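Local coordinates for protein GH26C (Muricauda sp. MAR_2010_75, PDB 6Q78) that probably hydrolyses internal beta-1,4-mannosidic linkages in mannans, as a family 26 glycoside hydrolase (EC 3.2.1.78), at residues D87-F92 and G107-L112; M118-D123 and Q135-I140; C157-E162 and P224-D229; S185-G190 and I242-Q247. All blocks are in the same frame, centred on the assembly; numbering follows the deposited sequence.

Interaction 1 (D87-F92 and G107-L112); sequences DAFSSF and GSDPGL
F89 and D109 meet at about a right angle, with the aromatic ring and the carboxylate turned 74° apart. They join the two loops on either side of helix 101-106, between the first two strands of the TIM barrel. The carboxylate comes to the rim of the ring and stays near its plane. OD1 of D109 lies 3.5 Å from CE1 of F89, so the polarised C-H edge faces the oxygen. In F89, CG is anti to the carbonyl carbon (chi1 -58°), which lets the far end of the ring reach D109. Its surroundings are shared: R146 of helix 132-150 makes a cation-pi contact with the ring, and M150 packs against F89 and D109. The stronger polar partner of D109 OD1 is S100 OG, so OD1 accepts from a serine while it also faces the ring edge. With alanine in place of D109, S100 OG would probably lose this acceptor and a gap would open at the rim of F89. A88 points its methyl at the proline ring, with CB 3.8 Å from CG of P110. The turn holding A88 and F89 is closed by D87 O, which accepts from the N of S90 and of S91. Within 107-112, S108 OG donates to D109 O at 2.9 Å, on a lone pair in the carbonyl plane, with a C=O...OG angle of 131°.

Interaction 2 (M118-D123 and Q135-I140); sequences MFITDD and QQENQI
I120 has CG1 anti to the carbonyl carbon (chi1 -63°) and CD1 extended beyond it, which sends this branch toward helix 132-150. E137 answers with CG anti to its backbone N (chi1 169°) and a straight chain beyond. The two side chains cross at about a right angle, and CG1 of I120 rests 3.9 Å from CG of E137. The end of I120 goes further along the helix, where its CD1 is 4.1 Å from CD1 of I140, one turn on. F156 of strand 153-157 touches both isoleucines from the barrel side. In this way the loop after strand 112-116 packs on helix 132-150, the next helix of the TIM barrel. F119 lies alongside Q136, both pointing the same way. CD2 of F119 comes 3.7 Å from CB of Q136, an oblique approach. The glutamine then bends at its second torsion, and its amide plane stands 82° from the ring. CE of M118, from the same loop, lies over one face of F119, 3.5 Å above the ring plane and offset toward the rim. OE1 of E137 makes a salt bridge to K202 and accepts from N125 ND2, while K202 also binds I120 O and N125 also binds F119 O. The closest approaches between loop and helix are between carbons, while the polar end of E137 is served from outside, its buried charge probably balanced by the lysine.

Interaction 3 (C157-E162 and P224-D229); sequences CWHFRE and PFHEFD. With TRS (2-amino-2-hydroxymethyl-propane-1,3-diol), chain C.
H159 and H226 stand almost perpendicular, planes 82° apart, in an offset edge-to-face pair with the edge of H226 toward the face of H159. CB of H159 points away from 224-229, but chi1 of -75° swings the ring back. Beyond CG, ND1 is hydrogen-bonded to D116 OD2, which fixes the rotation of the ring. CE1 lies 3.3 Å from O1 of the bound Tris, and one face of the ring receives CE1 of H226. CD2 is 3.6 Å from Tris O2. At the tip, NE2 shares a hydrogen bond of 2.9 Å with O2. H226 NE2 donates to Tris O1 at 2.8 Å (N-H...O angle 147°), and E227 OE2 accepts from the Tris nitrogen at 3.0 Å. Replacing H159 by alanine would probably leave D116 OD2 and Tris O2 without this partner and remove the ring face that the edge of H226 meets. Tris, probably from the crystallisation liquor, also bonds to Y170 and E335. E227, just after the fourth barrel strand, and E335, in the seventh, sit where clan GH-A enzymes carry their catalytic glutamates, consistent with that role here. F225 CE1 reaches the edge of F160 at CD2, 4.0 Å away, and water 1 links W158 O to F225 N. The segments leave the adjacent parallel strands 153-157 and 220-223; W158 and F225 pack on helix 193-208, and F225 also touches helix 242-259.

Interaction 4 (S185-G190 and I242-Q247); sequences SILPGG and IEEYIQ
L187 pushes its two methyls against the first turns of helix 242-259, in the outer helical layer of the TIM barrel. CD1 lies 3.7 Å from CG of E244, and the two side chains cross at about a right angle. The same methyl is 3.8 Å from OE1 of Q247. CD2 sits over the helix backbone, 3.8 Å from E244 O. P188 and Q247 reach toward each other from the two segments, and CD of the proline ring is 3.5 Å from the amide NE2. Q247 reaches this far because CG is anti to the backbone N (chi1 -177°) and the chain stays extended beyond. A type II beta turn from L187 to G190 sets L187 and P188 in place, closed by G190 N donating to L187 O at 2.7 Å. G189 has positive phi at the third position, and a CB on G190 would clash with S185 O. Further out, L248 of the same helix packs on L187 and I186, and H193 touches P188. T241 OG1 accepts from E244 N near the helix start. Between turn and helix, water 2 donates to P188 O at 2.7 Å and accepts from Q247 NE2 at 2.8 Å.

In the fold
Interaction 3 forms part of the probable active site, where Tris is bound, and two other contacts touch it. Interaction 2, its centre 16 Å away, joins it through T121 OG1 and W158 NE1, 2.8 Å apart, and a salt bridge from D122 OD2 to R161 NE. Interaction 4, its centre 14 Å away, is tied in by Y245 OH, 2.7 Å from F225 O. Interaction 1 touches none of the others; its nearest atoms are about 5 Å from interaction 2 and about 8 Å from interaction 3, which lies across the chain's centre. Helix 132-150 carries 135-140 of interaction 2, and farther along it packs on F89 and D109 of interaction 1.

Interaction 1 (D87-F92 and G107-L112)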
# COMPACT_ATOMS: atom_id res chain seq x y z
N ASP A 87 0.01 -9.97 1.47
CA ASP A 87 0.42 -11.38 1.36
C ASP A 87 -0.75 -12.35 1.46
O ASP A 87 -0.66 -13.44 2.04
CB ASP A 87 1.53 -11.71 2.37
CG ASP A 87 2.81 -10.95 2.07
OD1 ASP A 87 3.08 -10.65 0.91
OD2 ASP A 87 3.56 -10.64 3.02
N ALA A 88 -1.88 -11.96 0.88
CA ALA A 88 -3.10 -12.77 1.04
C ALA A 88 -2.92 -14.18 0.48
O ALA A 88 -3.62 -15.10 0.93
CB ALA A 88 -4.27 -12.07 0.36
N PHE A 89 -2.07 -14.38 -0.53
CA PHE A 89 -1.90 -15.70 -1.15
C PHE A 89 -0.73 -16.51 -0.60
O PHE A 89 -0.55 -17.67 -1.03
CB PHE A 89 -1.80 -15.56 -2.67
CG PHE A 89 -3.00 -14.89 -3.32
CD1 PHE A 89 -4.30 -15.23 -2.98
CD2 PHE A 89 -2.81 -13.94 -4.30
CE1 PHE A 89 -5.39 -14.61 -3.57
CE2 PHE A 89 -3.90 -13.30 -4.91
CZ PHE A 89 -5.20 -13.65 -4.53
N SER A 90 0.02 -15.98 0.38
CA SER A 90 1.21 -16.65 0.89
C SER A 90 1.36 -16.63 2.42
O SER A 90 2.27 -17.29 2.94
CB SER A 90 2.46 -15.99 0.28
OG SER A 90 2.49 -14.58 0.55
N SER A 91 0.53 -15.87 3.15
CA SER A 91 0.62 -15.79 4.60
C SER A 91 -0.76 -16.03 5.18
O SER A 91 -1.72 -15.37 4.78
CB SER A 91 1.17 -14.42 5.04
OG SER A 91 1.60 -14.47 6.41
N PHE A 92 -0.86 -17.02 6.07
CA PHE A 92 -2.14 -17.49 6.55
C PHE A 92 -2.10 -17.65 8.05
O PHE A 92 -1.08 -18.06 8.62
CB PHE A 92 -2.47 -18.86 5.93
CG PHE A 92 -2.22 -18.94 4.44
CD1 PHE A 92 -0.99 -19.35 3.95
CD2 PHE A 92 -3.22 -18.60 3.54
CE1 PHE A 92 -0.76 -19.43 2.57
CE2 PHE A 92 -3.01 -18.69 2.17
CZ PHE A 92 -1.78 -19.10 1.69
N GLY A 107 -15.71 -16.65 1.13
CA GLY A 107 -15.96 -17.28 -0.16
C GLY A 107 -15.37 -16.54 -1.34
O GLY A 107 -15.30 -17.13 -2.44
N SER A 108 -14.95 -15.28 -1.15
CA SER A 108 -14.31 -14.49 -2.19
C SER A 108 -12.87 -14.19 -1.82
O SER A 108 -12.57 -13.96 -0.65
CB SER A 108 -15.05 -13.17 -2.37
OG SER A 108 -14.39 -12.37 -3.35
N ASP A 109 -11.98 -14.17 -2.81
CA ASP A 109 -10.66 -13.59 -2.60
C ASP A 109 -10.78 -12.09 -2.29
O ASP A 109 -11.81 -11.46 -2.55
CB ASP A 109 -9.80 -13.75 -3.85
CG ASP A 109 -9.07 -15.08 -3.92
OD1 ASP A 109 -8.63 -15.57 -2.86
OD2 ASP A 109 -8.89 -15.63 -5.04
N PRO A 110 -9.75 -11.49 -1.69
CA PRO A 110 -9.72 -10.04 -1.54
C PRO A 110 -9.73 -9.36 -2.91
O PRO A 110 -9.42 -9.98 -3.93
CB PRO A 110 -8.40 -9.79 -0.78
CG PRO A 110 -7.54 -10.98 -1.18
CD PRO A 110 -8.49 -12.14 -1.30
N GLY A 111 -10.07 -8.04 -2.92
CA GLY A 111 -9.98 -7.33 -4.19
C GLY A 111 -8.63 -6.73 -4.49
O GLY A 111 -8.40 -6.17 -5.57
N LEU A 112 -7.71 -6.83 -3.54
CA LEU A 112 -6.39 -6.21 -3.63
C LEU A 112 -5.38 -7.07 -2.89
O LEU A 112 -5.69 -7.65 -1.84
CB LEU A 112 -6.44 -4.77 -3.08
CG LEU A 112 -5.16 -3.98 -2.90
CD1 LEU A 112 -5.52 -2.50 -3.01
CD2 LEU A 112 -4.55 -4.25 -1.58

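Interaction 2 (M118-D123 and Q135-I140)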
# COMPACT_ATOMS: atom_id res chain seq x y z
N MET A 118 10.95 -5.77 -0.17
CA MET A 118 12.00 -6.16 0.78
C MET A 118 12.94 -7.27 0.29
O MET A 118 14.17 -7.08 0.22
CB MET A 118 11.29 -6.60 2.06
CG MET A 118 12.24 -7.11 3.14
SD MET A 118 11.33 -7.56 4.66
CE MET A 118 10.14 -8.81 4.16
N PHE A 119 12.41 -8.45 0.00
CA PHE A 119 13.30 -9.55 -0.37
C PHE A 119 13.81 -9.39 -1.81
O PHE A 119 14.87 -9.95 -2.15
CB PHE A 119 12.53 -10.88 -0.20
CG PHE A 119 12.28 -11.29 1.27
CD1 PHE A 119 13.18 -10.97 2.29
CD2 PHE A 119 11.07 -11.86 1.62
CE1 PHE A 119 12.93 -11.32 3.62
CE2 PHE A 119 10.82 -12.25 2.95
CZ PHE A 119 11.74 -11.94 3.94
N ILE A 120 13.09 -8.66 -2.65
CA ILE A 120 13.51 -8.45 -4.02
C ILE A 120 14.76 -7.58 -4.08
O ILE A 120 15.58 -7.72 -5.01
CB ILE A 120 12.31 -7.86 -4.79
CG1 ILE A 120 11.16 -8.89 -4.78
CG2 ILE A 120 12.68 -7.43 -6.22
CD1 ILE A 120 9.83 -8.31 -5.24
N THR A 121 14.94 -6.70 -3.10
CA THR A 121 16.08 -5.78 -3.11
C THR A 121 17.16 -6.17 -2.09
O THR A 121 18.11 -5.40 -1.87
CB THR A 121 15.67 -4.33 -2.84
OG1 THR A 121 15.09 -4.21 -1.52
CG2 THR A 121 14.68 -3.85 -3.91
N ASP A 122 17.07 -7.34 -1.49
CA ASP A 122 18.05 -7.71 -0.48
C ASP A 122 19.44 -7.80 -1.09
O ASP A 122 19.61 -8.29 -2.22
CB ASP A 122 17.69 -9.07 0.13
CG ASP A 122 18.41 -9.30 1.47
OD1 ASP A 122 19.60 -9.73 1.46
OD2 ASP A 122 17.82 -8.97 2.51
N ASP A 123 20.45 -7.35 -0.33
CA ASP A 123 21.83 -7.46 -0.80
C ASP A 123 22.19 -8.88 -1.19
O ASP A 123 23.01 -9.10 -2.08
CB ASP A 123 22.80 -7.05 0.31
CG ASP A 123 22.82 -5.54 0.61
OD1 ASP A 123 22.25 -4.77 -0.17
OD2 ASP A 123 23.45 -5.16 1.62
N GLN A 135 13.96 -17.07 -4.31
CA GLN A 135 12.76 -17.90 -4.21
C GLN A 135 11.58 -17.08 -3.71
O GLN A 135 10.44 -17.25 -4.19
CB GLN A 135 13.02 -19.10 -3.29
CG GLN A 135 14.01 -20.08 -3.89
CD GLN A 135 14.47 -21.11 -2.89
OE1 GLN A 135 13.90 -21.23 -1.80
NE2 GLN A 135 15.52 -21.86 -3.24
N GLN A 136 11.81 -16.17 -2.74
CA GLN A 136 10.72 -15.30 -2.27
C GLN A 136 10.27 -14.36 -3.37
O GLN A 136 9.07 -14.16 -3.56
CB GLN A 136 11.17 -14.51 -1.03
CG GLN A 136 11.55 -15.44 0.17
CD GLN A 136 10.38 -16.34 0.55
OE1 GLN A 136 9.35 -15.87 1.02
NE2 GLN A 136 10.52 -17.63 0.29
N GLU A 137 11.23 -13.78 -4.10
CA GLU A 137 10.93 -12.90 -5.23
C GLU A 137 10.05 -13.61 -6.24
O GLU A 137 9.05 -13.05 -6.73
CB GLU A 137 12.26 -12.50 -5.88
CG GLU A 137 12.06 -11.80 -7.22
CD GLU A 137 13.38 -11.36 -7.82
OE1 GLU A 137 14.30 -11.05 -7.05
OE2 GLU A 137 13.50 -11.30 -9.07
N ASN A 138 10.37 -14.86 -6.54
CA ASN A 138 9.60 -15.60 -7.54
C ASN A 138 8.21 -15.94 -7.05
O ASN A 138 7.24 -15.93 -7.84
CB ASN A 138 10.34 -16.88 -7.88
CG ASN A 138 9.77 -17.58 -9.04
OD1 ASN A 138 9.95 -17.15 -10.18
ND2 ASN A 138 9.08 -18.68 -8.79
N GLN A 139 8.08 -16.25 -5.76
CA GLN A 139 6.74 -16.47 -5.21
C GLN A 139 5.91 -15.18 -5.22
O GLN A 139 4.71 -15.21 -5.54
CB GLN A 139 6.84 -17.02 -3.78
CG GLN A 139 5.39 -17.37 -3.28
CD GLN A 139 4.72 -18.45 -4.16
OE1 GLN A 139 3.71 -18.20 -4.88
NE2 GLN A 139 5.28 -19.63 -4.11
N ILE A 140 6.53 -14.03 -4.89
CA ILE A 140 5.83 -12.75 -5.00
C ILE A 140 5.38 -12.54 -6.44
O ILE A 140 4.21 -12.18 -6.70
CB ILE A 140 6.74 -11.61 -4.52
CG1 ILE A 140 6.94 -11.72 -3.02
CG2 ILE A 140 6.07 -10.25 -4.87
CD1 ILE A 140 8.18 -10.92 -2.51

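Interaction 3 (C157-E162 and P224-D229)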
# COMPACT_ATOMS: atom_id res chain seq x y z
N CYS A 157 4.71 -2.12 -0.96
CA CYS A 157 5.50 -1.29 -0.05
C CYS A 157 6.95 -1.78 -0.16
O CYS A 157 7.27 -2.66 -0.96
CB CYS A 157 4.95 -1.33 1.38
SG CYS A 157 5.01 -3.00 2.14
N TRP A 158 7.85 -1.18 0.63
CA TRP A 158 9.27 -1.51 0.53
C TRP A 158 9.91 -1.37 1.91
O TRP A 158 10.31 -0.27 2.32
CB TRP A 158 9.93 -0.58 -0.47
CG TRP A 158 11.36 -0.93 -0.76
CD1 TRP A 158 12.00 -2.12 -0.48
CD2 TRP A 158 12.31 -0.13 -1.47
NE1 TRP A 158 13.31 -2.09 -0.95
CE2 TRP A 158 13.51 -0.88 -1.57
CE3 TRP A 158 12.26 1.15 -2.01
CZ2 TRP A 158 14.63 -0.38 -2.21
CZ3 TRP A 158 13.41 1.65 -2.63
CH2 TRP A 158 14.56 0.89 -2.72
N HIS A 159 10.05 -2.51 2.61
CA HIS A 159 10.82 -2.51 3.85
C HIS A 159 12.28 -2.65 3.46
O HIS A 159 12.87 -3.75 3.40
CB HIS A 159 10.33 -3.60 4.81
CG HIS A 159 9.03 -3.27 5.47
ND1 HIS A 159 7.81 -3.51 4.87
CD2 HIS A 159 8.76 -2.73 6.69
CE1 HIS A 159 6.84 -3.12 5.69
NE2 HIS A 159 7.39 -2.62 6.79
N PHE A 160 12.87 -1.49 3.14
CA PHE A 160 14.21 -1.36 2.55
C PHE A 160 15.25 -1.36 3.67
O PHE A 160 15.29 -0.45 4.49
CB PHE A 160 14.18 -0.06 1.75
CG PHE A 160 15.49 0.33 1.06
CD1 PHE A 160 16.45 -0.61 0.73
CD2 PHE A 160 15.71 1.65 0.70
CE1 PHE A 160 17.63 -0.21 0.07
CE2 PHE A 160 16.88 2.05 0.10
CZ PHE A 160 17.85 1.12 -0.21
N ARG A 161 16.05 -2.42 3.73
CA ARG A 161 17.09 -2.48 4.75
C ARG A 161 18.11 -1.38 4.51
O ARG A 161 18.48 -1.09 3.37
CB ARG A 161 17.73 -3.88 4.79
CG ARG A 161 16.72 -4.93 5.23
CD ARG A 161 17.26 -6.35 5.12
NE ARG A 161 16.15 -7.28 5.11
CZ ARG A 161 15.55 -7.77 6.18
NH1 ARG A 161 15.95 -7.44 7.40
NH2 ARG A 161 14.50 -8.60 6.02
N GLU A 162 18.59 -0.78 5.59
CA GLU A 162 19.41 0.40 5.48
C GLU A 162 20.71 0.07 4.74
O GLU A 162 21.20 -1.06 4.80
CB GLU A 162 19.68 0.98 6.87
CG GLU A 162 20.62 0.14 7.79
CD GLU A 162 22.07 0.26 7.40
OE1 GLU A 162 22.85 -0.73 7.62
OE2 GLU A 162 22.44 1.35 6.91
N PRO A 224 6.52 3.81 -1.33
CA PRO A 224 7.83 3.73 -0.66
C PRO A 224 7.91 4.69 0.53
O PRO A 224 7.16 5.67 0.63
CB PRO A 224 8.80 4.22 -1.74
CG PRO A 224 7.96 5.25 -2.50
CD PRO A 224 6.55 4.65 -2.55
N PHE A 225 8.85 4.38 1.43
CA PHE A 225 9.21 5.30 2.53
C PHE A 225 7.97 5.71 3.32
O PHE A 225 7.76 6.87 3.67
CB PHE A 225 10.04 6.50 2.01
CG PHE A 225 11.22 6.06 1.19
CD1 PHE A 225 12.24 5.35 1.81
CD2 PHE A 225 11.30 6.31 -0.18
CE1 PHE A 225 13.32 4.88 1.08
CE2 PHE A 225 12.38 5.86 -0.93
CZ PHE A 225 13.40 5.15 -0.28
N HIS A 226 7.17 4.69 3.64
CA HIS A 226 5.91 4.93 4.33
C HIS A 226 6.10 5.14 5.84
O HIS A 226 7.12 4.80 6.45
CB HIS A 226 4.96 3.73 4.09
CG HIS A 226 5.44 2.44 4.67
ND1 HIS A 226 6.67 1.89 4.35
CD2 HIS A 226 4.85 1.57 5.54
CE1 HIS A 226 6.83 0.76 5.00
NE2 HIS A 226 5.74 0.52 5.72
N GLU A 227 5.07 5.70 6.46
CA GLU A 227 5.08 5.90 7.92
C GLU A 227 6.27 6.72 8.36
O GLU A 227 6.78 6.55 9.48
CB GLU A 227 5.01 4.55 8.68
CG GLU A 227 3.71 3.78 8.33
CD GLU A 227 3.63 2.40 8.92
OE1 GLU A 227 4.48 2.00 9.71
OE2 GLU A 227 2.67 1.67 8.55
N PHE A 228 6.65 7.69 7.52
CA PHE A 228 7.82 8.53 7.74
C PHE A 228 7.62 9.57 8.84
O PHE A 228 8.59 10.26 9.20
CB PHE A 228 8.09 9.27 6.42
CG PHE A 228 6.90 10.10 5.96
CD1 PHE A 228 6.67 11.36 6.51
CD2 PHE A 228 6.00 9.62 5.03
CE1 PHE A 228 5.56 12.10 6.11
CE2 PHE A 228 4.89 10.36 4.62
CZ PHE A 228 4.68 11.60 5.18
N ASP A 229 6.40 9.69 9.37
CA ASP A 229 6.14 10.57 10.52
C ASP A 229 6.44 9.89 11.84
O ASP A 229 6.53 10.59 12.87
CB ASP A 229 4.70 11.13 10.46
CG ASP A 229 3.63 10.04 10.27
OD1 ASP A 229 3.97 8.93 9.82
OD2 ASP A 229 2.44 10.33 10.57
C TRS C . 4.04 -2.19 9.34
C1 TRS C . 4.04 -2.66 7.90
C2 TRS C . 5.42 -1.61 9.64
C3 TRS C . 3.68 -3.39 10.24
N TRS C . 3.01 -1.16 9.52
O1 TRS C . 4.29 -1.54 7.04
O2 TRS C . 6.42 -2.61 9.47
O3 TRS C . 3.57 -3.03 11.60
O HOH W 1 10.70 2.30 1.34

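Interaction 4 (S185-G190 and I242-Q247)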
# COMPACT_ATOMS: atom_id res chain seq x y z
N SER A 185 22.65 9.28 3.12
CA SER A 185 23.66 8.62 2.31
C SER A 185 23.13 8.17 0.95
O SER A 185 23.93 7.82 0.08
CB SER A 185 24.28 7.43 3.05
OG SER A 185 23.41 6.30 3.00
N ILE A 186 21.80 8.11 0.75
CA ILE A 186 21.28 7.66 -0.54
C ILE A 186 20.87 8.80 -1.45
O ILE A 186 20.51 8.54 -2.62
CB ILE A 186 20.17 6.60 -0.41
CG1 ILE A 186 18.95 7.18 0.29
CG2 ILE A 186 20.72 5.34 0.23
CD1 ILE A 186 17.70 6.25 0.22
N LEU A 187 20.94 10.04 -0.97
CA LEU A 187 20.64 11.19 -1.79
C LEU A 187 21.81 11.44 -2.72
O LEU A 187 22.92 10.95 -2.49
CB LEU A 187 20.46 12.40 -0.88
CG LEU A 187 19.28 12.34 0.10
CD1 LEU A 187 19.28 13.54 1.05
CD2 LEU A 187 18.02 12.27 -0.70
N PRO A 188 21.60 12.18 -3.80
CA PRO A 188 22.73 12.55 -4.66
C PRO A 188 23.82 13.22 -3.83
O PRO A 188 23.55 14.08 -3.00
CB PRO A 188 22.09 13.52 -5.67
CG PRO A 188 20.64 13.06 -5.73
CD PRO A 188 20.31 12.68 -4.31
N GLY A 189 25.07 12.79 -4.04
CA GLY A 189 26.16 13.23 -3.20
C GLY A 189 26.42 12.33 -2.01
O GLY A 189 27.48 12.44 -1.38
N GLY A 190 25.48 11.45 -1.66
CA GLY A 190 25.70 10.53 -0.55
C GLY A 190 26.58 9.36 -0.95
O GLY A 190 26.67 8.96 -2.11
N ILE A 242 12.79 17.78 6.25
CA ILE A 242 11.71 17.83 5.27
C ILE A 242 12.29 17.87 3.86
O ILE A 242 11.86 17.12 2.97
CB ILE A 242 10.84 19.06 5.54
CG1 ILE A 242 10.03 18.84 6.82
CG2 ILE A 242 9.98 19.38 4.30
CD1 ILE A 242 9.38 20.13 7.36
N GLU A 243 13.26 18.74 3.64
CA GLU A 243 13.84 18.89 2.31
C GLU A 243 14.51 17.60 1.85
O GLU A 243 14.43 17.23 0.67
CB GLU A 243 14.81 20.07 2.29
CG GLU A 243 14.11 21.45 2.48
CD GLU A 243 13.90 21.88 3.94
OE1 GLU A 243 13.43 23.02 4.12
OE2 GLU A 243 14.20 21.13 4.91
N GLU A 244 15.19 16.89 2.76
CA GLU A 244 15.83 15.63 2.39
C GLU A 244 14.79 14.58 2.02
O GLU A 244 14.98 13.85 1.03
CB GLU A 244 16.72 15.13 3.53
CG GLU A 244 18.07 15.89 3.63
CD GLU A 244 18.81 15.68 4.95
OE1 GLU A 244 18.24 15.17 5.92
OE2 GLU A 244 20.01 16.09 5.02
N TYR A 245 13.71 14.45 2.79
CA TYR A 245 12.70 13.45 2.46
C TYR A 245 12.08 13.76 1.10
O TYR A 245 11.92 12.85 0.26
CB TYR A 245 11.62 13.41 3.55
CG TYR A 245 10.62 12.32 3.30
CD1 TYR A 245 10.85 11.02 3.76
CD2 TYR A 245 9.46 12.57 2.55
CE1 TYR A 245 9.95 9.99 3.48
CE2 TYR A 245 8.56 11.55 2.28
CZ TYR A 245 8.81 10.27 2.77
OH TYR A 245 7.89 9.27 2.48
N ILE A 246 11.76 15.02 0.85
CA ILE A 246 11.16 15.41 -0.42
C ILE A 246 12.13 15.19 -1.57
O ILE A 246 11.74 14.71 -2.65
CB ILE A 246 10.67 16.87 -0.33
CG1 ILE A 246 9.45 16.96 0.59
CG2 ILE A 246 10.32 17.42 -1.72
CD1 ILE A 246 8.98 18.41 0.79
N GLN A 247 13.41 15.52 -1.36
CA GLN A 247 14.42 15.27 -2.39
C GLN A 247 14.51 13.79 -2.71
O GLN A 247 14.65 13.40 -3.88
CB GLN A 247 15.78 15.79 -1.92
CG GLN A 247 16.87 15.63 -2.96
CD GLN A 247 18.26 16.01 -2.44
OE1 GLN A 247 18.43 16.43 -1.29
NE2 GLN A 247 19.26 15.88 -3.31
O HOH W 2 22.02 16.36 -2.88